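Local coordinates for protein putative cytochrome P450 154A1 (PDB 1ODO) that is a putative cytochrome P450 that binds haem, with 4-phenyl-1H-imidazole in a neighbouring pocket, at residues M114-R128 with E143-L156. Residues are numbered along the deposited sequence; the frame is centred on the assembly and turned at random.
Sequences MRPAVEAMVTGLVDR and ELAYPLPIAVIGHL
Met121 has CG anti to its carbonyl carbon (chi1 -69°) and an extended chi2, which sends SD toward helix 147-156, a knob among Leu148, Ala151, Val152 and His155. Its SD lies 3.8 Å from Ala151 CB, while the bend at chi3 carries CE over to His155 CB, the two side chains crossing at about a right angle. One turn on, Leu125 takes a similar chi1, and its CD1 presses on the backbone of Leu148, 3.5 Å from N, as CD2 meets the ring of Pro147. Val122 CG2 fits against both methyls of Leu148. Toward the other end, Met114 lays CE near the edge of the His155 ring and 4.0 Å from Leu156 CD1; His155 ND1, buried here, has no polar partner in the model. No hydrogen bond joins the two segments directly. Instead, a water donating to Leu125 O and Glu143 O, and a long salt bridge from Arg128 NH2 to Glu143 OE1 (3.5 Å), in the guanidinium plane at its edge, tie helix 108-131 to the end of helix 140-145. Val122 and Val152 touch Ser370 and Glu363 of helix 357-374, and the Val152 side chain is about 6 Å from the haem. Helices 114-128 and 147-156, their directions 147° apart, belong to the helical part of the cytochrome P450 fold.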
loop_
_atom_site.group_PDB
_atom_site.type_symbol
_atom_site.label_atom_id
_atom_site.label_comp_id
_atom_site.label_asym_id
_atom_site.label_seq_id
_atom_site.Cartn_x
_atom_site.Cartn_y
_atom_site.Cartn_z
ATOM N N MET A 114 -17.375 7.846 -9.111
ATOM C CA MET A 114 -16.530 6.983 -9.933
ATOM C C MET A 114 -17.003 5.534 -9.982
ATOM O O MET A 114 -16.531 4.755 -10.807
ATOM C CB MET A 114 -15.096 6.976 -9.399
ATOM C CG MET A 114 -14.371 8.293 -9.448
ATOM S SD MET A 114 -12.721 8.073 -8.756
ATOM C CE MET A 114 -11.948 7.095 -10.064
ATOM N N ARG A 115 -17.922 5.168 -9.096
ATOM C CA ARG A 115 -18.418 3.797 -9.066
ATOM C C ARG A 115 -18.785 3.206 -10.428
ATOM O O ARG A 115 -18.316 2.126 -10.777
ATOM C CB ARG A 115 -19.598 3.678 -8.096
ATOM C CG ARG A 115 -20.064 2.244 -7.859
ATOM C CD ARG A 115 -21.062 2.169 -6.710
ATOM N NE ARG A 115 -20.426 2.385 -5.412
ATOM C CZ ARG A 115 -19.807 1.436 -4.713
ATOM N NH1 ARG A 115 -19.745 0.197 -5.185
ATOM N NH2 ARG A 115 -19.242 1.726 -3.546
ATOM N N PRO A 116 -19.614 3.906 -11.220
ATOM C CA PRO A 116 -19.991 3.370 -12.532
ATOM C C PRO A 116 -18.787 3.058 -13.416
ATOM O O PRO A 116 -18.733 2.007 -14.053
ATOM C CB PRO A 116 -20.867 4.474 -13.117
ATOM C CG PRO A 116 -21.509 5.059 -11.896
ATOM C CD PRO A 116 -20.337 5.160 -10.946
ATOM N N ALA A 117 -17.824 3.971 -13.451
ATOM C CA ALA A 117 -16.631 3.771 -14.263
ATOM C C ALA A 117 -15.819 2.585 -13.756
ATOM O O ALA A 117 -15.364 1.755 -14.540
ATOM C CB ALA A 117 -15.772 5.036 -14.265
ATOM N N VAL A 118 -15.636 2.500 -12.443
ATOM C CA VAL A 118 -14.868 1.397 -11.875
ATOM C C VAL A 118 -15.583 0.063 -12.106
ATOM O O VAL A 118 -14.950 -0.933 -12.447
ATOM C CB VAL A 118 -14.610 1.616 -10.366
ATOM C CG1 VAL A 118 -13.815 0.440 -9.787
ATOM C CG2 VAL A 118 -13.838 2.918 -10.166
ATOM N N GLU A 119 -16.901 0.042 -11.929
ATOM C CA GLU A 119 -17.647 -1.191 -12.138
ATOM C C GLU A 119 -17.452 -1.668 -13.575
ATOM O O GLU A 119 -17.294 -2.861 -13.823
ATOM C CB GLU A 119 -19.142 -0.983 -11.869
ATOM C CG GLU A 119 -19.477 -0.675 -10.423
ATOM C CD GLU A 119 -20.945 -0.900 -10.104
ATOM O OE1 GLU A 119 -21.410 -2.053 -10.246
ATOM O OE2 GLU A 119 -21.630 0.070 -9.711
ATOM N N ALA A 120 -17.467 -0.725 -14.515
ATOM C CA ALA A 120 -17.290 -1.047 -15.927
ATOM C C ALA A 120 -15.921 -1.680 -16.148
ATOM O O ALA A 120 -15.794 -2.672 -16.867
ATOM C CB ALA A 120 -17.438 0.217 -16.776
ATOM N N MET A 121 -14.894 -1.102 -15.530
ATOM C CA MET A 121 -13.537 -1.625 -15.665
ATOM C C MET A 121 -13.472 -3.043 -15.105
ATOM O O MET A 121 -12.851 -3.932 -15.696
ATOM C CB MET A 121 -12.545 -0.736 -14.912
ATOM C CG MET A 121 -12.353 0.637 -15.525
ATOM S SD MET A 121 -11.371 1.714 -14.453
ATOM C CE MET A 121 -12.073 3.319 -14.822
ATOM N N VAL A 122 -14.107 -3.248 -13.955
ATOM C CA VAL A 122 -14.118 -4.560 -13.325
ATOM C C VAL A 122 -14.827 -5.580 -14.220
ATOM O O VAL A 122 -14.327 -6.683 -14.438
ATOM C CB VAL A 122 -14.824 -4.517 -11.949
ATOM C CG1 VAL A 122 -15.006 -5.928 -11.414
ATOM C CG2 VAL A 122 -13.985 -3.694 -10.958
ATOM N N THR A 123 -15.988 -5.204 -14.743
ATOM C CA THR A 123 -16.743 -6.103 -15.609
ATOM C C THR A 123 -15.929 -6.461 -16.849
ATOM O O THR A 123 -15.925 -7.610 -17.283
ATOM C CB THR A 123 -18.078 -5.464 -16.043
ATOM O OG1 THR A 123 -18.819 -5.084 -14.878
ATOM C CG2 THR A 123 -18.905 -6.453 -16.857
ATOM N N GLY A 124 -15.234 -5.474 -17.408
ATOM C CA GLY A 124 -14.426 -5.718 -18.589
ATOM C C GLY A 124 -13.342 -6.751 -18.339
ATOM O O GLY A 124 -13.133 -7.659 -19.145
ATOM N N LEU A 125 -12.640 -6.611 -17.221
ATOM C CA LEU A 125 -11.577 -7.543 -16.877
ATOM C C LEU A 125 -12.129 -8.930 -16.558
ATOM O O LEU A 125 -11.506 -9.942 -16.878
ATOM C CB LEU A 125 -10.773 -7.003 -15.692
ATOM C CG LEU A 125 -9.883 -5.801 -16.028
ATOM C CD1 LEU A 125 -9.327 -5.196 -14.745
ATOM C CD2 LEU A 125 -8.751 -6.243 -16.955
ATOM N N VAL A 126 -13.294 -8.983 -15.922
ATOM C CA VAL A 126 -13.882 -10.273 -15.590
ATOM C C VAL A 126 -14.403 -10.935 -16.866
ATOM O O VAL A 126 -14.273 -12.146 -17.034
ATOM C CB VAL A 126 -15.012 -10.128 -14.544
ATOM C CG1 VAL A 126 -15.674 -11.480 -14.290
ATOM C CG2 VAL A 126 -14.428 -9.587 -13.244
ATOM N N ASP A 127 -14.976 -10.142 -17.772
ATOM C CA ASP A 127 -15.492 -10.691 -19.025
ATOM C C ASP A 127 -14.339 -11.350 -19.775
ATOM O O ASP A 127 -14.491 -12.432 -20.345
ATOM C CB ASP A 127 -16.086 -9.595 -19.916
ATOM C CG ASP A 127 -17.424 -9.097 -19.423
ATOM O OD1 ASP A 127 -18.122 -9.849 -18.716
ATOM O OD2 ASP A 127 -17.784 -7.952 -19.764
ATOM N N ARG A 128 -13.185 -10.685 -19.774
ATOM C CA ARG A 128 -11.999 -11.200 -20.450
ATOM C C ARG A 128 -11.613 -12.559 -19.890
ATOM O O ARG A 128 -11.224 -13.458 -20.632
ATOM C CB ARG A 128 -10.828 -10.233 -20.287
ATOM C CG ARG A 128 -10.864 -9.034 -21.214
ATOM C CD ARG A 128 -9.808 -8.025 -20.798
ATOM N NE ARG A 128 -8.576 -8.681 -20.362
ATOM C CZ ARG A 128 -7.521 -8.039 -19.869
ATOM N NH1 ARG A 128 -7.543 -6.718 -19.749
ATOM N NH2 ARG A 128 -6.444 -8.717 -19.492
ATOM N N GLU A 143 -3.923 -11.224 -14.392
ATOM C CA GLU A 143 -5.124 -10.970 -15.179
ATOM C C GLU A 143 -6.224 -10.124 -14.546
ATOM O O GLU A 143 -7.140 -9.683 -15.245
ATOM C CB GLU A 143 -5.712 -12.302 -15.660
ATOM C CG GLU A 143 -4.738 -13.126 -16.499
ATOM C CD GLU A 143 -4.119 -12.316 -17.627
ATOM O OE1 GLU A 143 -4.877 -11.678 -18.383
ATOM O OE2 GLU A 143 -2.874 -12.315 -17.757
ATOM N N LEU A 144 -6.147 -9.888 -13.239
ATOM C CA LEU A 144 -7.166 -9.084 -12.567
ATOM C C LEU A 144 -6.610 -8.136 -11.509
ATOM O O LEU A 144 -6.820 -6.925 -11.576
ATOM C CB LEU A 144 -8.224 -9.987 -11.913
ATOM C CG LEU A 144 -9.295 -9.248 -11.096
ATOM C CD1 LEU A 144 -10.092 -8.327 -12.016
ATOM C CD2 LEU A 144 -10.221 -10.242 -10.412
ATOM N N ALA A 145 -5.898 -8.692 -10.534
ATOM C CA ALA A 145 -5.319 -7.901 -9.451
ATOM C C ALA A 145 -4.452 -6.718 -9.897
ATOM O O ALA A 145 -4.583 -5.618 -9.364
ATOM C CB ALA A 145 -4.523 -8.820 -8.508
ATOM N N TYR A 146 -3.575 -6.939 -10.870
ATOM C CA TYR A 146 -2.706 -5.870 -11.358
ATOM C C TYR A 146 -3.370 -4.866 -12.304
ATOM O O TYR A 146 -3.280 -3.656 -12.094
ATOM C CB TYR A 146 -1.467 -6.462 -12.048
ATOM C CG TYR A 146 -0.243 -6.579 -11.155
ATOM C CD1 TYR A 146 0.393 -7.808 -10.963
ATOM C CD2 TYR A 146 0.292 -5.455 -10.524
ATOM C CE1 TYR A 146 1.535 -7.915 -10.163
ATOM C CE2 TYR A 146 1.432 -5.551 -9.723
ATOM C CZ TYR A 146 2.047 -6.781 -9.547
ATOM O OH TYR A 146 3.165 -6.878 -8.748
ATOM N N PRO A 147 -4.053 -5.348 -13.355
ATOM C CA PRO A 147 -4.697 -4.420 -14.294
ATOM C C PRO A 147 -5.821 -3.512 -13.789
ATOM O O PRO A 147 -5.952 -2.386 -14.266
ATOM C CB PRO A 147 -5.158 -5.342 -15.428
ATOM C CG PRO A 147 -5.421 -6.637 -14.723
ATOM C CD PRO A 147 -4.232 -6.745 -13.792
ATOM N N LEU A 148 -6.625 -3.970 -12.834
ATOM C CA LEU A 148 -7.713 -3.128 -12.334
ATOM C C LEU A 148 -7.243 -1.809 -11.716
ATOM O O LEU A 148 -7.675 -0.735 -12.145
ATOM C CB LEU A 148 -8.579 -3.893 -11.327
ATOM C CG LEU A 148 -9.707 -3.089 -10.668
ATOM C CD1 LEU A 148 -10.623 -2.476 -11.727
ATOM C CD2 LEU A 148 -10.499 -4.006 -9.745
ATOM N N PRO A 149 -6.354 -1.865 -10.707
ATOM C CA PRO A 149 -5.868 -0.631 -10.077
ATOM C C PRO A 149 -5.195 0.308 -11.088
ATOM O O PRO A 149 -5.266 1.527 -10.960
ATOM C CB PRO A 149 -4.880 -1.139 -9.021
ATOM C CG PRO A 149 -5.406 -2.508 -8.684
ATOM C CD PRO A 149 -5.775 -3.050 -10.051
ATOM N N ILE A 150 -4.538 -0.270 -12.087
ATOM C CA ILE A 150 -3.860 0.520 -13.112
ATOM C C ILE A 150 -4.890 1.265 -13.958
ATOM O O ILE A 150 -4.711 2.440 -14.282
ATOM C CB ILE A 150 -2.976 -0.383 -14.014
ATOM C CG1 ILE A 150 -1.774 -0.885 -13.206
ATOM C CG2 ILE A 150 -2.512 0.382 -15.252
ATOM C CD1 ILE A 150 -0.873 -1.858 -13.945
ATOM N N ALA A 151 -5.978 0.581 -14.303
ATOM C CA ALA A 151 -7.029 1.192 -15.107
ATOM C C ALA A 151 -7.695 2.324 -14.331
ATOM O O ALA A 151 -8.016 3.370 -14.894
ATOM C CB ALA A 151 -8.068 0.142 -15.498
ATOM N N VAL A 152 -7.900 2.113 -13.033
ATOM C CA VAL A 152 -8.528 3.121 -12.189
ATOM C C VAL A 152 -7.650 4.358 -12.008
ATOM O O VAL A 152 -8.104 5.490 -12.206
ATOM C CB VAL A 152 -8.870 2.546 -10.794
ATOM C CG1 VAL A 152 -9.439 3.638 -9.903
ATOM C CG2 VAL A 152 -9.877 1.408 -10.940
ATOM N N ILE A 153 -6.393 4.149 -11.637
ATOM C CA ILE A 153 -5.494 5.275 -11.442
ATOM C C ILE A 153 -5.224 5.991 -12.765
ATOM O O ILE A 153 -5.053 7.207 -12.794
ATOM C CB ILE A 153 -4.154 4.826 -10.802
ATOM C CG1 ILE A 153 -3.435 6.040 -10.214
ATOM C CG2 ILE A 153 -3.272 4.136 -11.832
ATOM C CD1 ILE A 153 -4.192 6.703 -9.084
ATOM N N GLY A 154 -5.199 5.234 -13.862
ATOM C CA GLY A 154 -4.952 5.834 -15.163
ATOM C C GLY A 154 -6.073 6.790 -15.528
ATOM O O GLY A 154 -5.838 7.869 -16.077
ATOM N N HIS A 155 -7.300 6.387 -15.215
ATOM C CA HIS A 155 -8.478 7.195 -15.499
ATOM C C HIS A 155 -8.508 8.429 -14.603
ATOM O O HIS A 155 -8.746 9.542 -15.067
ATOM C CB HIS A 155 -9.738 6.345 -15.289
ATOM C CG HIS A 155 -11.012 7.130 -15.295
ATOM N ND1 HIS A 155 -11.550 7.682 -14.153
ATOM C CD2 HIS A 155 -11.854 7.455 -16.302
ATOM C CE1 HIS A 155 -12.671 8.311 -14.457
ATOM N NE2 HIS A 155 -12.878 8.188 -15.755
ATOM N N LEU A 156 -8.240 8.228 -13.319
ATOM C CA LEU A 156 -8.238 9.320 -12.356
ATOM C C LEU A 156 -7.105 10.322 -12.585
ATOM O O LEU A 156 -7.327 11.534 -12.561
ATOM C CB LEU A 156 -8.156 8.742 -10.940
ATOM C CG LEU A 156 -8.322 9.672 -9.736
ATOM C CD1 LEU A 156 -8.647 8.831 -8.507
ATOM C CD2 LEU A 156 -7.058 10.486 -9.516
HETATM O O HOH W 1 -8.765 -10.102 -17.434
#